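Local coordinates for alternansucrase (Leuconostoc mesenteroides, PDB 6HVG), which is a large multidomain enzyme of glycoside hydrolase family 70 that also carries choline-binding-type repeats and holds a calcium ion, at residues L255-K266 with I277-A286. Sequence-based numbering, arbitrary orientation.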
loop_
_atom_site.group_PDB
_atom_site.type_symbol
_atom_site.label_atom_id
_atom_site.label_comp_id
_atom_site.label_asym_id
_atom_site.label_seq_id
_atom_site.Cartn_x
_atom_site.Cartn_y
_atom_site.Cartn_z
ATOM N N LEU A 255 8.255 40.015 -21.525
ATOM C CA LEU A 255 9.300 41.035 -21.549
ATOM C C LEU A 255 10.445 40.552 -20.675
ATOM O O LEU A 255 10.228 40.145 -19.538
ATOM C CB LEU A 255 8.762 42.348 -21.028
ATOM C CG LEU A 255 9.654 43.590 -21.076
ATOM C CD1 LEU A 255 10.172 43.846 -22.499
ATOM C CD2 LEU A 255 8.899 44.822 -20.577
ATOM N N GLN A 256 11.656 40.510 -21.232
ATOM C CA GLN A 256 12.837 40.056 -20.493
ATOM C C GLN A 256 14.079 40.931 -20.751
ATOM O O GLN A 256 14.172 41.612 -21.773
ATOM C CB GLN A 256 13.109 38.603 -20.848
ATOM C CG GLN A 256 12.024 37.648 -20.339
ATOM C CD GLN A 256 11.999 36.309 -21.035
ATOM O OE1 GLN A 256 12.652 36.098 -22.070
ATOM N NE2 GLN A 256 11.223 35.380 -20.471
ATOM N N TYR A 257 15.015 40.953 -19.802
ATOM C CA TYR A 257 16.254 41.732 -19.970
ATOM C C TYR A 257 17.484 40.850 -20.057
ATOM O O TYR A 257 17.571 39.832 -19.394
ATOM C CB TYR A 257 16.449 42.722 -18.834
ATOM C CG TYR A 257 17.616 43.617 -19.125
ATOM C CD1 TYR A 257 17.499 44.608 -20.074
ATOM C CD2 TYR A 257 18.847 43.449 -18.497
ATOM C CE1 TYR A 257 18.551 45.439 -20.382
ATOM C CE2 TYR A 257 19.908 44.269 -18.803
ATOM C CZ TYR A 257 19.748 45.263 -19.740
ATOM O OH TYR A 257 20.833 46.049 -20.049
ATOM N N PHE A 258 18.449 41.224 -20.888
ATOM C CA PHE A 258 19.685 40.442 -20.963
ATOM C C PHE A 258 20.914 41.342 -20.824
ATOM O O PHE A 258 20.990 42.411 -21.423
ATOM C CB PHE A 258 19.730 39.677 -22.282
ATOM C CG PHE A 258 18.762 38.534 -22.354
ATOM C CD1 PHE A 258 17.490 38.702 -22.879
ATOM C CD2 PHE A 258 19.121 37.290 -21.912
ATOM C CE1 PHE A 258 16.583 37.648 -22.918
ATOM C CE2 PHE A 258 18.219 36.217 -21.965
ATOM C CZ PHE A 258 16.948 36.398 -22.479
ATOM N N ASN A 259 21.897 40.909 -20.047
ATOM C CA ASN A 259 23.097 41.711 -19.861
ATOM C C ASN A 259 23.952 41.714 -21.125
ATOM O O ASN A 259 23.687 40.975 -22.072
ATOM C CB ASN A 259 23.873 41.242 -18.626
ATOM C CG ASN A 259 24.642 39.957 -18.832
ATOM O OD1 ASN A 259 24.718 39.408 -19.927
ATOM N ND2 ASN A 259 25.222 39.465 -17.752
ATOM N N GLN A 260 24.985 42.536 -21.135
ATOM C CA GLN A 260 25.776 42.725 -22.337
ATOM C C GLN A 260 26.493 41.449 -22.803
ATOM O O GLN A 260 26.973 41.398 -23.934
ATOM C CB GLN A 260 26.781 43.852 -22.130
ATOM C CG GLN A 260 26.181 45.214 -21.791
ATOM C CD GLN A 260 27.270 46.248 -21.578
ATOM O OE1 GLN A 260 28.385 45.914 -21.144
ATOM N NE2 GLN A 260 26.971 47.507 -21.902
ATOM N N GLN A 261 26.564 40.437 -21.946
ATOM C CA GLN A 261 27.129 39.138 -22.328
ATOM C C GLN A 261 26.078 38.112 -22.702
ATOM O O GLN A 261 26.414 36.963 -22.944
ATOM C CB GLN A 261 28.016 38.571 -21.198
ATOM C CG GLN A 261 29.387 39.217 -21.072
ATOM C CD GLN A 261 29.306 40.650 -20.563
ATOM O OE1 GLN A 261 28.534 40.958 -19.644
ATOM N NE2 GLN A 261 30.101 41.536 -21.153
ATOM N N GLY A 262 24.806 38.515 -22.701
ATOM C CA GLY A 262 23.695 37.670 -23.119
ATOM C C GLY A 262 23.012 36.856 -22.039
ATOM O O GLY A 262 22.155 36.020 -22.332
ATOM N N VAL A 263 23.357 37.115 -20.781
ATOM C CA VAL A 263 22.818 36.360 -19.651
ATOM C C VAL A 263 21.484 36.955 -19.219
ATOM O O VAL A 263 21.293 38.160 -19.300
ATOM C CB VAL A 263 23.790 36.376 -18.447
ATOM C CG1 VAL A 263 23.202 35.661 -17.230
ATOM C CG2 VAL A 263 25.117 35.739 -18.838
ATOM N N GLN A 264 20.571 36.115 -18.752
ATOM C CA GLN A 264 19.241 36.587 -18.370
ATOM C C GLN A 264 19.164 37.078 -16.927
ATOM O O GLN A 264 19.520 36.356 -15.995
ATOM C CB GLN A 264 18.179 35.500 -18.582
ATOM C CG GLN A 264 16.772 36.101 -18.601
ATOM C CD GLN A 264 15.665 35.093 -18.752
ATOM O OE1 GLN A 264 15.880 33.879 -18.680
ATOM N NE2 GLN A 264 14.460 35.593 -18.952
ATOM N N ILE A 265 18.673 38.300 -16.752
ATOM C CA ILE A 265 18.442 38.839 -15.417
ATOM C C ILE A 265 17.178 38.204 -14.820
ATOM O O ILE A 265 16.098 38.253 -15.421
ATOM C CB ILE A 265 18.300 40.366 -15.403
ATOM C CG1 ILE A 265 19.518 41.096 -16.010
ATOM C CG2 ILE A 265 18.046 40.856 -13.995
ATOM C CD1 ILE A 265 20.903 40.703 -15.515
ATOM N N LYS A 266 17.330 37.625 -13.624
ATOM C CA LYS A 266 16.255 36.954 -12.878
ATOM C C LYS A 266 16.290 37.415 -11.426
ATOM O O LYS A 266 17.328 37.395 -10.782
ATOM C CB LYS A 266 16.434 35.439 -12.899
ATOM C CG LYS A 266 16.090 34.667 -14.179
ATOM C CD LYS A 266 16.929 33.375 -14.232
ATOM C CE LYS A 266 16.219 32.178 -14.837
ATOM N NZ LYS A 266 15.553 32.460 -16.126
ATOM N N ILE A 277 12.630 48.237 -14.226
ATOM C CA ILE A 277 11.727 47.098 -14.258
ATOM C C ILE A 277 12.239 45.936 -13.425
ATOM O O ILE A 277 13.410 45.590 -13.499
ATOM C CB ILE A 277 11.615 46.556 -15.700
ATOM C CG1 ILE A 277 11.148 47.641 -16.667
ATOM C CG2 ILE A 277 10.660 45.365 -15.788
ATOM C CD1 ILE A 277 11.428 47.335 -18.124
ATOM N N TYR A 278 11.351 45.282 -12.701
ATOM C CA TYR A 278 11.740 44.119 -11.937
ATOM C C TYR A 278 11.447 42.904 -12.788
ATOM O O TYR A 278 10.420 42.847 -13.481
ATOM C CB TYR A 278 10.975 44.038 -10.626
ATOM C CG TYR A 278 11.521 43.001 -9.687
ATOM C CD1 TYR A 278 11.056 41.678 -9.687
ATOM C CD2 TYR A 278 12.519 43.339 -8.798
ATOM C CE1 TYR A 278 11.579 40.738 -8.803
ATOM C CE2 TYR A 278 13.052 42.409 -7.919
ATOM C CZ TYR A 278 12.571 41.122 -7.917
ATOM O OH TYR A 278 13.094 40.227 -7.037
ATOM N N PHE A 279 12.350 41.931 -12.736
ATOM C CA PHE A 279 12.178 40.697 -13.476
ATOM C C PHE A 279 12.104 39.529 -12.528
ATOM O O PHE A 279 12.884 39.453 -11.577
ATOM C CB PHE A 279 13.323 40.509 -14.458
ATOM C CG PHE A 279 13.378 41.572 -15.506
ATOM C CD1 PHE A 279 12.680 41.414 -16.678
ATOM C CD2 PHE A 279 14.099 42.745 -15.304
ATOM C CE1 PHE A 279 12.696 42.395 -17.641
ATOM C CE2 PHE A 279 14.128 43.735 -16.271
ATOM C CZ PHE A 279 13.414 43.561 -17.443
ATOM N N ALA A 280 11.181 38.611 -12.795
ATOM C CA ALA A 280 10.867 37.526 -11.868
ATOM C C ALA A 280 12.006 36.510 -11.642
ATOM O O ALA A 280 12.844 36.309 -12.520
ATOM C CB ALA A 280 9.628 36.804 -12.345
ATOM N N PRO A 281 12.039 35.884 -10.450
ATOM C CA PRO A 281 13.117 34.990 -10.052
ATOM C C PRO A 281 13.380 33.778 -10.917
ATOM O O PRO A 281 14.554 33.397 -11.084
ATOM C CB PRO A 281 12.673 34.507 -8.673
ATOM C CG PRO A 281 11.957 35.668 -8.110
ATOM C CD PRO A 281 11.291 36.356 -9.268
ATOM N N ASN A 282 12.341 33.134 -11.426
ATOM C CA ASN A 282 12.582 31.940 -12.252
ATOM C C ASN A 282 12.283 32.126 -13.725
ATOM O O ASN A 282 13.053 31.704 -14.575
ATOM C CB ASN A 282 11.827 30.736 -11.686
ATOM C CG ASN A 282 12.320 30.355 -10.304
ATOM O OD1 ASN A 282 13.500 30.488 -10.008
ATOM N ND2 ASN A 282 11.406 29.929 -9.438
ATOM N N THR A 283 11.171 32.782 -14.018
ATOM C CA THR A 283 10.789 33.027 -15.394
ATOM C C THR A 283 11.634 34.134 -15.996
ATOM O O THR A 283 12.006 34.071 -17.173
ATOM C CB THR A 283 9.312 33.448 -15.506
ATOM O OG1 THR A 283 9.145 34.746 -14.935
ATOM C CG2 THR A 283 8.388 32.462 -14.781
ATOM N N GLY A 284 11.933 35.147 -15.191
ATOM C CA GLY A 284 12.604 36.335 -15.696
ATOM C C GLY A 284 11.649 37.305 -16.345
ATOM O O GLY A 284 12.087 38.232 -16.988
ATOM N N ASN A 285 10.341 37.113 -16.151
ATOM C CA ASN A 285 9.336 37.973 -16.778
ATOM C C ASN A 285 9.090 39.251 -15.986
ATOM O O ASN A 285 9.186 39.265 -14.755
ATOM C CB ASN A 285 8.023 37.205 -16.933
ATOM C CG ASN A 285 8.176 35.932 -17.748
ATOM O OD1 ASN A 285 9.072 35.804 -18.573
ATOM N ND2 ASN A 285 7.287 34.993 -17.536
ATOM N N ALA A 286 8.801 40.337 -16.702
ATOM C CA ALA A 286 8.535 41.624 -16.074
ATOM C C ALA A 286 7.287 41.551 -15.215
ATOM O O ALA A 286 6.283 40.990 -15.641
ATOM C CB ALA A 286 8.382 42.710 -17.124
HETATM O O HOH W 1 14.916 38.601 -17.926
#
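Leu255 packs its CB on the CB of Ala286, 3.9 Å away, while its carbonyl O accepts a hydrogen bond from Ala286 N at 3.2 Å and faces the edge of the Phe279 ring. Gln256 runs alongside Asn285, the two amides nearly coplanar (15° apart). With CG anti to its carbonyl carbon (chi1 -67°), the extended Gln256 side chain brings NE2 to Asn285 OD1 at 2.9 Å, almost in line with the acceptor C=O; its OE1 bonds to Tyr227 OH, so both ends of the amide are held. Tyr257 lays its CB over one face of Phe279, a CH-pi contact 3.9 Å from the ring centroid. Past the type I turn Asn259-Gly262, Gln264 NE2 makes a weak bond to Thr283 O. A water accepts from Tyr257 N and Gln264 NE2 and lies 2.8 Å from Ile265 O and 3.0 Å from Gly284 O. Bent at chi3 and chi4, Lys266 curls over the Pro281-Asn282 backbone, NZ reaching Asn282 O at 3.0 Å from above the carbonyl plane and also bonding Gln264 OE1. Segments 255-266 and 277-286 of the choline-binding-type repeat are thus joined around Phe279 by amides, carbonyls, a water and a lysine ammonium held by neutral acceptors.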